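Local coordinates for protein erythromycin dehydratase (Saccharopolyspora erythraea, PDB 3EL6) that probably catalyses the dehydration of a beta-hydroxyacyl polyketide intermediate, as the dehydratase domain of the erythromycin polyketide synthase, with a double hotdog fold, at residues 56-61 / 114-119; 81-86 / 99-104; 103-108 / 146-151. One frame throughout, in Å; residues are numbered along the deposited sequence.

Contacts 1 and 2 are buried in the hotdog fold, whereas contact 3 is partly buried and lies where one strand gives way to a loop. Contact 1 pairs two neighbouring strands through their backbones. Contact 2 joins apolar side chains, with no hydrogen bond between its segments, and sets helix 79-93 against strand 97-103; Val81 and Leu85 of that helix also touch Leu58, Leu116 and Met118 of contact 1, so it covers one face of that contact. Contact 3 continues from contact 2, sharing Leu103 and Gln104, but it is mostly polar, with a histidine and an arginine crossing each other. Its Leu107 and Trp147 reach back to Ala114, Leu116 and Arg117 of contact 1.

Contact 1 (56-61 / 114-119)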
loop_
_atom_site.group_PDB
_atom_site.type_symbol
_atom_site.label_atom_id
_atom_site.label_comp_id
_atom_site.label_asym_id
_atom_site.label_seq_id
_atom_site.Cartn_x
_atom_site.Cartn_y
_atom_site.Cartn_z
ATOM N N GLY A 56 -5.562 -10.322 -2.172
ATOM C CA GLY A 56 -6.452 -11.355 -2.744
ATOM C C GLY A 56 -6.496 -12.568 -1.838
ATOM O O GLY A 56 -5.968 -12.558 -0.704
ATOM N N ARG A 57 -7.117 -13.638 -2.321
ATOM C CA ARG A 57 -7.376 -14.792 -1.475
ATOM C C ARG A 57 -7.550 -15.922 -2.428
ATOM O O ARG A 57 -8.122 -15.704 -3.479
ATOM C CB ARG A 57 -8.670 -14.554 -0.723
ATOM C CG ARG A 57 -8.913 -15.521 0.423
ATOM C CD ARG A 57 -10.060 -14.974 1.381
ATOM N NE ARG A 57 -9.618 -13.817 2.200
ATOM C CZ ARG A 57 -10.272 -12.653 2.370
ATOM N NH1 ARG A 57 -11.444 -12.431 1.790
ATOM N NH2 ARG A 57 -9.747 -11.686 3.121
ATOM N N LEU A 58 -7.009 -17.072 -2.078
ATOM C CA LEU A 58 -7.105 -18.320 -2.859
ATOM C C LEU A 58 -7.826 -19.319 -1.961
ATOM O O LEU A 58 -7.519 -19.413 -0.775
ATOM C CB LEU A 58 -5.703 -18.903 -3.057
ATOM C CG LEU A 58 -5.104 -18.778 -4.440
ATOM C CD1 LEU A 58 -5.669 -17.576 -5.133
ATOM C CD2 LEU A 58 -3.623 -18.725 -4.323
ATOM N N SER A 59 -8.706 -20.146 -2.523
ATOM C CA SER A 59 -9.222 -21.267 -1.737
ATOM C C SER A 59 -9.802 -22.311 -2.687
ATOM O O SER A 59 -10.274 -21.964 -3.754
ATOM C CB SER A 59 -10.333 -20.807 -0.827
ATOM O OG SER A 59 -11.430 -20.376 -1.616
ATOM N N THR A 60 -9.728 -23.574 -2.306
ATOM C CA THR A 60 -10.338 -24.627 -3.144
ATOM C C THR A 60 -11.834 -24.443 -3.322
ATOM O O THR A 60 -12.404 -24.847 -4.341
ATOM C CB THR A 60 -10.004 -25.999 -2.609
ATOM O OG1 THR A 60 -10.379 -26.054 -1.229
ATOM C CG2 THR A 60 -8.531 -26.239 -2.640
ATOM N N ASP A 61 -12.510 -23.791 -2.381
ATOM C CA ASP A 61 -13.933 -23.588 -2.560
ATOM C C ASP A 61 -14.208 -22.725 -3.746
ATOM O O ASP A 61 -15.099 -23.031 -4.549
ATOM C CB ASP A 61 -14.617 -22.973 -1.306
ATOM C CG ASP A 61 -14.768 -23.969 -0.162
ATOM O OD1 ASP A 61 -14.589 -25.203 -0.360
ATOM O OD2 ASP A 61 -15.079 -23.512 0.963
ATOM N N ALA A 114 -5.904 -19.271 1.596
ATOM C CA ALA A 114 -4.707 -18.459 1.842
ATOM C C ALA A 114 -4.982 -17.035 1.430
ATOM O O ALA A 114 -5.742 -16.796 0.470
ATOM C CB ALA A 114 -3.512 -19.039 1.048
ATOM N N LEU A 115 -4.448 -16.064 2.185
ATOM C CA LEU A 115 -4.500 -14.681 1.752
ATOM C C LEU A 115 -3.251 -14.449 0.925
ATOM O O LEU A 115 -2.211 -15.072 1.157
ATOM C CB LEU A 115 -4.507 -13.728 2.981
ATOM C CG LEU A 115 -5.735 -13.843 3.852
ATOM C CD1 LEU A 115 -5.526 -13.241 5.266
ATOM C CD2 LEU A 115 -6.837 -13.129 3.154
ATOM N N LEU A 116 -3.336 -13.500 -0.002
ATOM C CA LEU A 116 -2.245 -13.152 -0.900
ATOM C C LEU A 116 -2.056 -11.639 -0.798
ATOM O O LEU A 116 -3.035 -10.877 -0.596
ATOM C CB LEU A 116 -2.670 -13.408 -2.358
ATOM C CG LEU A 116 -2.983 -14.874 -2.601
ATOM C CD1 LEU A 116 -3.766 -14.984 -3.973
ATOM C CD2 LEU A 116 -1.696 -15.633 -2.553
ATOM N N ARG A 117 -0.806 -11.209 -0.913
ATOM C CA ARG A 117 -0.518 -9.754 -0.916
ATOM C C ARG A 117 0.664 -9.516 -1.843
ATOM O O ARG A 117 1.722 -10.160 -1.707
ATOM C CB ARG A 117 -0.278 -9.303 0.539
ATOM C CG ARG A 117 0.214 -7.841 0.738
ATOM C CD ARG A 117 -0.786 -6.757 1.175
ATOM N NE ARG A 117 -2.093 -7.037 1.741
ATOM C CZ ARG A 117 -2.415 -6.786 2.997
ATOM N NH1 ARG A 117 -1.479 -6.318 3.853
ATOM N NH2 ARG A 117 -3.637 -7.044 3.435
ATOM N N MET A 118 0.499 -8.638 -2.846
ATOM C CA MET A 118 1.593 -8.290 -3.729
ATOM C C MET A 118 1.909 -6.815 -3.516
ATOM O O MET A 118 0.995 -6.028 -3.375
ATOM C CB MET A 118 1.217 -8.495 -5.211
ATOM C CG MET A 118 1.125 -9.926 -5.625
ATOM S SD MET A 118 0.849 -9.855 -7.383
ATOM C CE MET A 118 -0.838 -9.215 -7.484
ATOM N N SER A 119 3.186 -6.477 -3.396
ATOM C CA SER A 119 3.616 -5.081 -3.234
ATOM C C SER A 119 4.523 -4.736 -4.380
ATOM O O SER A 119 5.488 -5.457 -4.617
ATOM C CB SER A 119 4.453 -4.884 -1.943
ATOM O OG SER A 119 3.811 -5.524 -0.847
#
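Arg57 and Leu115 face each other as a non-hydrogen-bonded antiparallel pair, and their side chains run side by side on the same face of the sheet. The arginine starts over the neighbouring strand's backbone: CB is 3.9 Å from Ala114 O, and CG comes down to 3.4 Å from that same oxygen. With CG anti to the backbone N (chi1 -167°), the chain then extends past Leu115 and bends at chi3 (-72°). CD passes Leu115 CD2 at 4.1 Å, and NE is modelled only 3.0 Å from that methyl, too short to be taken literally; the methyl sits at the edge of the guanidinium, near its plane. NH2 is similarly close, and donates to Ser28 O of the second subunit.

On the other face Leu58 and Leu116 cross at about a right angle. Their CD1 methyls are modelled 3.4 Å apart, shorter than usual van der Waals contact, but Leu58 has an unusual rotamer and the exact closeness is doubtful. Between the faces, Gly56 with Leu116 and Leu58 with Ala114 form the hydrogen-bonded pairs, each through two reciprocal N-H...O bonds. Leu58 N to Ala114 O, at 2.9 Å, is nearly straight (167°) and in the carbonyl plane, while the Gly56-Leu116 donors stand above theirs.

The strands 52-58 and 114-123 are next to each other in the hotdog sheet, between strand 40-45 and strand 129-137. The face carrying Leu58 and Leu116 lies on helix 79-93, through Leu58 on Val81 and Leu116 on Leu85, and the Arg57 face turns toward the second subunit.

Contact 2 (81-86 / 99-104)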
loop_
_atom_site.group_PDB
_atom_site.type_symbol
_atom_site.label_atom_id
_atom_site.label_comp_id
_atom_site.label_asym_id
_atom_site.label_seq_id
_atom_site.Cartn_x
_atom_site.Cartn_y
_atom_site.Cartn_z
ATOM N N VAL A 81 0.407 -19.598 -10.650
ATOM C CA VAL A 81 -0.554 -18.683 -10.040
ATOM C C VAL A 81 0.155 -17.345 -9.676
ATOM O O VAL A 81 -0.429 -16.240 -9.834
ATOM C CB VAL A 81 -1.195 -19.346 -8.768
ATOM C CG1 VAL A 81 -1.993 -18.318 -7.904
ATOM C CG2 VAL A 81 -2.130 -20.484 -9.279
ATOM N N LEU A 82 1.329 -17.470 -9.106
ATOM C CA LEU A 82 2.085 -16.269 -8.689
ATOM C C LEU A 82 2.564 -15.535 -9.916
ATOM O O LEU A 82 2.641 -14.313 -9.908
ATOM C CB LEU A 82 3.261 -16.656 -7.794
ATOM C CG LEU A 82 2.814 -17.402 -6.518
ATOM C CD1 LEU A 82 4.017 -17.549 -5.494
ATOM C CD2 LEU A 82 1.542 -16.803 -5.874
ATOM N N VAL A 83 2.925 -16.256 -10.987
ATOM C CA VAL A 83 3.396 -15.575 -12.214
ATOM C C VAL A 83 2.227 -14.786 -12.841
ATOM O O VAL A 83 2.350 -13.616 -13.240
ATOM C CB VAL A 83 3.976 -16.605 -13.239
ATOM C CG1 VAL A 83 4.242 -15.967 -14.681
ATOM C CG2 VAL A 83 5.215 -17.278 -12.652
ATOM N N ASP A 84 1.053 -15.402 -12.917
ATOM C CA ASP A 84 -0.106 -14.702 -13.515
ATOM C C ASP A 84 -0.466 -13.496 -12.653
ATOM O O ASP A 84 -0.709 -12.414 -13.143
ATOM C CB ASP A 84 -1.321 -15.695 -13.620
ATOM C CG ASP A 84 -2.639 -14.950 -13.816
ATOM O OD1 ASP A 84 -2.806 -14.244 -14.855
ATOM O OD2 ASP A 84 -3.481 -14.993 -12.886
ATOM N N LEU A 85 -0.418 -13.662 -11.331
ATOM C CA LEU A 85 -0.785 -12.515 -10.466
ATOM C C LEU A 85 0.233 -11.375 -10.669
ATOM O O LEU A 85 -0.132 -10.230 -10.691
ATOM C CB LEU A 85 -0.784 -12.964 -8.995
ATOM C CG LEU A 85 -2.123 -13.631 -8.571
ATOM C CD1 LEU A 85 -1.861 -14.266 -7.244
ATOM C CD2 LEU A 85 -3.273 -12.655 -8.488
ATOM N N ALA A 86 1.503 -11.717 -10.819
ATOM C CA ALA A 86 2.539 -10.683 -11.019
ATOM C C ALA A 86 2.381 -9.981 -12.360
ATOM O O ALA A 86 2.597 -8.789 -12.450
ATOM C CB ALA A 86 3.964 -11.328 -10.915
ATOM N N GLU A 99 10.249 -9.161 -15.765
ATOM C CA GLU A 99 11.632 -9.350 -16.091
ATOM C C GLU A 99 12.231 -10.545 -15.366
ATOM O O GLU A 99 12.993 -11.310 -15.935
ATOM C CB GLU A 99 12.432 -8.093 -15.752
ATOM C CG GLU A 99 13.883 -8.304 -16.005
ATOM C CD GLU A 99 14.602 -6.994 -16.026
ATOM O OE1 GLU A 99 14.466 -6.278 -17.043
ATOM O OE2 GLU A 99 15.300 -6.715 -15.018
ATOM N N GLU A 100 11.879 -10.737 -14.108
ATOM C CA GLU A 100 12.195 -12.004 -13.426
ATOM C C GLU A 100 11.186 -12.239 -12.330
ATOM O O GLU A 100 10.643 -11.272 -11.748
ATOM C CB GLU A 100 13.584 -11.846 -12.793
ATOM C CG GLU A 100 13.970 -12.855 -11.738
ATOM C CD GLU A 100 15.292 -12.488 -11.037
ATOM O OE1 GLU A 100 15.337 -11.408 -10.390
ATOM O OE2 GLU A 100 16.275 -13.282 -11.122
ATOM N N LEU A 101 10.882 -13.510 -12.078
ATOM C CA LEU A 101 10.169 -13.886 -10.825
ATOM C C LEU A 101 10.798 -15.130 -10.297
ATOM O O LEU A 101 10.912 -16.160 -11.032
ATOM C CB LEU A 101 8.663 -14.070 -11.090
ATOM C CG LEU A 101 7.887 -14.207 -9.764
ATOM C CD1 LEU A 101 7.769 -12.832 -9.095
ATOM C CD2 LEU A 101 6.528 -14.810 -10.068
ATOM N N VAL A 102 11.269 -15.059 -9.047
ATOM C CA VAL A 102 11.919 -16.195 -8.420
ATOM C C VAL A 102 10.982 -16.701 -7.340
ATOM O O VAL A 102 10.525 -15.931 -6.466
ATOM C CB VAL A 102 13.260 -15.781 -7.810
ATOM C CG1 VAL A 102 13.914 -16.977 -7.127
ATOM C CG2 VAL A 102 14.141 -15.260 -8.912
ATOM N N LEU A 103 10.635 -17.968 -7.440
ATOM C CA LEU A 103 9.702 -18.560 -6.536
ATOM C C LEU A 103 10.433 -19.181 -5.354
ATOM O O LEU A 103 11.342 -19.992 -5.513
ATOM C CB LEU A 103 8.886 -19.602 -7.309
ATOM C CG LEU A 103 8.145 -18.975 -8.521
ATOM C CD1 LEU A 103 7.775 -19.994 -9.578
ATOM C CD2 LEU A 103 6.887 -18.241 -8.087
ATOM N N GLN A 104 10.022 -18.837 -4.158
ATOM C CA GLN A 104 10.559 -19.516 -3.009
ATOM C C GLN A 104 9.630 -20.691 -2.721
ATOM O O GLN A 104 8.949 -21.226 -3.613
ATOM C CB GLN A 104 10.687 -18.514 -1.834
ATOM C CG GLN A 104 11.960 -17.603 -1.959
ATOM C CD GLN A 104 11.772 -16.211 -2.683
ATOM O OE1 GLN A 104 12.389 -15.956 -3.728
ATOM N NE2 GLN A 104 10.978 -15.308 -2.089
#
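Leu101 places its CD2 methyl against one turn of helix 79-93, where Val83 CG2 approaches it to 3.8 Å. The same methyl also meets Ala86 CB at 4.4 Å and the backbone oxygen of Leu82 at 3.9 Å, so one branch of the leucine touches three helix residues. CG anti to the backbone N (chi1 -170°), together with chi2 near +75°, directs CD2 at the helix. Two residues on, Leu103 covers the other end of the patch: its CD2 lies 3.9 Å from Leu82 CD1 and 4.0 Å from Leu82 CB, the two leucines meeting at a slant.

Around this first shell, Trp254 of strand 251-259 packs on both Val83 and Leu103, and Leu230 of helix 227-235 adds to the cover of Val83. His150 and Ala151 of strand 148-156 lie beside Leu82. Strand 97-103 is held by backbone bonds on both edges, to Thr152 and Thr154 on one side and to Phe252, Trp254 and Thr256 on the other; farther back along it, Glu99 and Glu100 both face Thr154, a classic beta bulge.

The oxygen of Leu82 that Leu101 touches already accepts Ala86 N within the helix. Helix and strand meet mainly through aliphatic groups, with no hydrogen bond between the two segments, so the fit depends on shape and burial, as expected where a hotdog helix lies in the concave face of its sheet.

Contact 3 (103-108 / 146-151); sequences LQRPLV and QWSQHA
The His150 ring is sandwiched between Leu107 and Arg105. Leu107 CG stands over the centre of one face, a CH-pi contact 4.3 Å from the centroid and 11° off the normal; on the opposite face Arg105 NH2 sits 3.2 Å above the plane, displaced toward the rim. At the ring's edge ND1 donates to Arg105 O at a modelled 2.5 Å, doubtfully short, with the acceptor almost in the ring plane. Pro106 O also lies at the rim, near the ring plane. Arg105 thus uses both its backbone and its side chain on one imidazole, and the bond would help to fix the ring's rotation.

The guanidinium is tilted 31° from the ring, with His150 CE1 over one of its faces and Ser148 OG over the other. Gln149 O lies at its edge, where NH2 makes a weak hydrogen bond of 3.0 Å. Bends at chi2 and chi3 fold the arginine back over the strand, but this exposed residue also touches a crystal neighbour, so its pose may partly reflect the lattice.

Next along the loop, Gln104 N donates to His150 O at 2.6 Å, a length probably underestimated in the model, and Gln104 NE2 comes 3.0 Å from Gln149 OE1, the two amide planes 57° apart. Leu103 pairs with Ala151 across a non-hydrogen-bonded antiparallel bridge, its CD2 4.0 Å from Ala151 CB.

His150 and Ala151 both face Val133 on the far side, a classic beta bulge. The pairing of strands 97-103 and 148-156 in the hotdog sheet ends here, where the chain after Leu103 leaves as a loop folded round the histidine.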
loop_
_atom_site.group_PDB
_atom_site.type_symbol
_atom_site.label_atom_id
_atom_site.label_comp_id
_atom_site.label_asym_id
_atom_site.label_seq_id
_atom_site.Cartn_x
_atom_site.Cartn_y
_atom_site.Cartn_z
ATOM N N LEU A 103 10.635 -17.968 -7.440
ATOM C CA LEU A 103 9.702 -18.560 -6.536
ATOM C C LEU A 103 10.433 -19.181 -5.354
ATOM O O LEU A 103 11.342 -19.992 -5.513
ATOM C CB LEU A 103 8.886 -19.602 -7.309
ATOM C CG LEU A 103 8.145 -18.975 -8.521
ATOM C CD1 LEU A 103 7.775 -19.994 -9.578
ATOM C CD2 LEU A 103 6.887 -18.241 -8.087
ATOM N N GLN A 104 10.022 -18.837 -4.158
ATOM C CA GLN A 104 10.559 -19.516 -3.009
ATOM C C GLN A 104 9.630 -20.691 -2.721
ATOM O O GLN A 104 8.949 -21.226 -3.613
ATOM C CB GLN A 104 10.687 -18.514 -1.834
ATOM C CG GLN A 104 11.960 -17.603 -1.959
ATOM C CD GLN A 104 11.772 -16.211 -2.683
ATOM O OE1 GLN A 104 12.389 -15.956 -3.728
ATOM N NE2 GLN A 104 10.978 -15.308 -2.089
ATOM N N ARG A 105 9.600 -21.113 -1.483
ATOM C CA ARG A 105 8.630 -22.070 -1.024
ATOM C C ARG A 105 7.277 -21.982 -1.721
ATOM O O ARG A 105 6.644 -20.912 -1.769
ATOM C CB ARG A 105 8.422 -21.809 0.448
ATOM C CG ARG A 105 8.744 -20.364 0.781
ATOM C CD ARG A 105 9.253 -20.290 2.176
ATOM N NE ARG A 105 8.183 -20.702 3.076
ATOM C CZ ARG A 105 7.130 -19.932 3.289
ATOM N NH1 ARG A 105 6.168 -20.335 4.116
ATOM N NH2 ARG A 105 7.068 -18.752 2.655
ATOM N N PRO A 106 6.833 -23.106 -2.273
ATOM C CA PRO A 106 5.477 -23.184 -2.792
ATOM C C PRO A 106 4.505 -22.946 -1.662
ATOM O O PRO A 106 4.837 -23.130 -0.500
ATOM C CB PRO A 106 5.371 -24.619 -3.331
ATOM C CG PRO A 106 6.510 -25.324 -2.714
ATOM C CD PRO A 106 7.605 -24.298 -2.605
ATOM N N LEU A 107 3.342 -22.440 -1.997
ATOM C CA LEU A 107 2.333 -22.163 -1.024
ATOM C C LEU A 107 1.647 -23.515 -0.814
ATOM O O LEU A 107 1.226 -24.161 -1.779
ATOM C CB LEU A 107 1.366 -21.169 -1.641
ATOM C CG LEU A 107 0.701 -20.048 -0.850
ATOM C CD1 LEU A 107 -0.189 -19.172 -1.733
ATOM C CD2 LEU A 107 -0.049 -20.594 0.350
ATOM N N VAL A 108 1.544 -23.946 0.430
ATOM C CA VAL A 108 0.837 -25.172 0.742
ATOM C C VAL A 108 -0.579 -24.843 1.155
ATOM O O VAL A 108 -0.798 -24.121 2.141
ATOM C CB VAL A 108 1.511 -25.962 1.877
ATOM C CG1 VAL A 108 0.728 -27.200 2.155
ATOM C CG2 VAL A 108 2.918 -26.335 1.486
ATOM N N GLN A 146 -0.332 -13.864 9.243
ATOM C CA GLN A 146 1.047 -14.274 9.417
ATOM C C GLN A 146 1.765 -14.382 8.084
ATOM O O GLN A 146 2.080 -15.479 7.618
ATOM C CB GLN A 146 1.088 -15.591 10.188
ATOM C CG GLN A 146 0.450 -15.380 11.597
ATOM C CD GLN A 146 0.462 -16.633 12.507
ATOM O OE1 GLN A 146 1.101 -17.653 12.227
ATOM N NE2 GLN A 146 -0.210 -16.515 13.631
ATOM N N TRP A 147 2.050 -13.240 7.468
ATOM C CA TRP A 147 2.669 -13.211 6.142
ATOM C C TRP A 147 3.991 -13.913 6.070
ATOM O O TRP A 147 4.808 -13.782 6.985
ATOM C CB TRP A 147 2.858 -11.759 5.696
ATOM C CG TRP A 147 1.557 -10.963 5.650
ATOM C CD1 TRP A 147 1.177 -9.897 6.440
ATOM C CD2 TRP A 147 0.529 -11.136 4.686
ATOM N NE1 TRP A 147 -0.059 -9.405 6.016
ATOM C CE2 TRP A 147 -0.486 -10.183 4.962
ATOM C CE3 TRP A 147 0.368 -12.030 3.612
ATOM C CZ2 TRP A 147 -1.661 -10.090 4.188
ATOM C CZ3 TRP A 147 -0.796 -11.968 2.885
ATOM C CH2 TRP A 147 -1.785 -10.996 3.144
ATOM N N SER A 148 4.205 -14.659 4.984
ATOM C CA SER A 148 5.486 -15.224 4.651
ATOM C C SER A 148 5.752 -14.871 3.186
ATOM O O SER A 148 4.827 -14.853 2.400
ATOM C CB SER A 148 5.441 -16.758 4.725
ATOM O OG SER A 148 6.779 -17.234 4.774
ATOM N N GLN A 149 7.007 -14.666 2.831
ATOM C CA GLN A 149 7.344 -14.293 1.450
ATOM C C GLN A 149 7.418 -15.527 0.556
ATOM O O GLN A 149 8.084 -16.497 0.934
ATOM C CB GLN A 149 8.679 -13.581 1.374
ATOM C CG GLN A 149 8.944 -13.099 -0.045
ATOM C CD GLN A 149 10.130 -12.240 -0.137
ATOM O OE1 GLN A 149 11.072 -12.538 -0.871
ATOM N NE2 GLN A 149 10.097 -11.130 0.571
ATOM N N HIS A 150 6.725 -15.527 -0.588
ATOM C CA HIS A 150 6.783 -16.703 -1.477
ATOM C C HIS A 150 7.475 -16.432 -2.813
ATOM O O HIS A 150 7.986 -17.378 -3.446
ATOM C CB HIS A 150 5.396 -17.292 -1.726
ATOM C CG HIS A 150 4.896 -18.061 -0.544
ATOM N ND1 HIS A 150 5.166 -19.401 -0.363
ATOM C CD2 HIS A 150 4.202 -17.659 0.550
ATOM C CE1 HIS A 150 4.656 -19.793 0.800
ATOM N NE2 HIS A 150 4.065 -18.755 1.372
ATOM N N ALA A 151 7.510 -15.163 -3.235
ATOM C CA ALA A 151 8.183 -14.846 -4.515
ATOM C C ALA A 151 8.664 -13.404 -4.496
ATOM O O ALA A 151 8.096 -12.582 -3.791
ATOM C CB ALA A 151 7.237 -15.036 -5.667
HETATM O O HOH W 1 6.524 -19.749 -3.872
#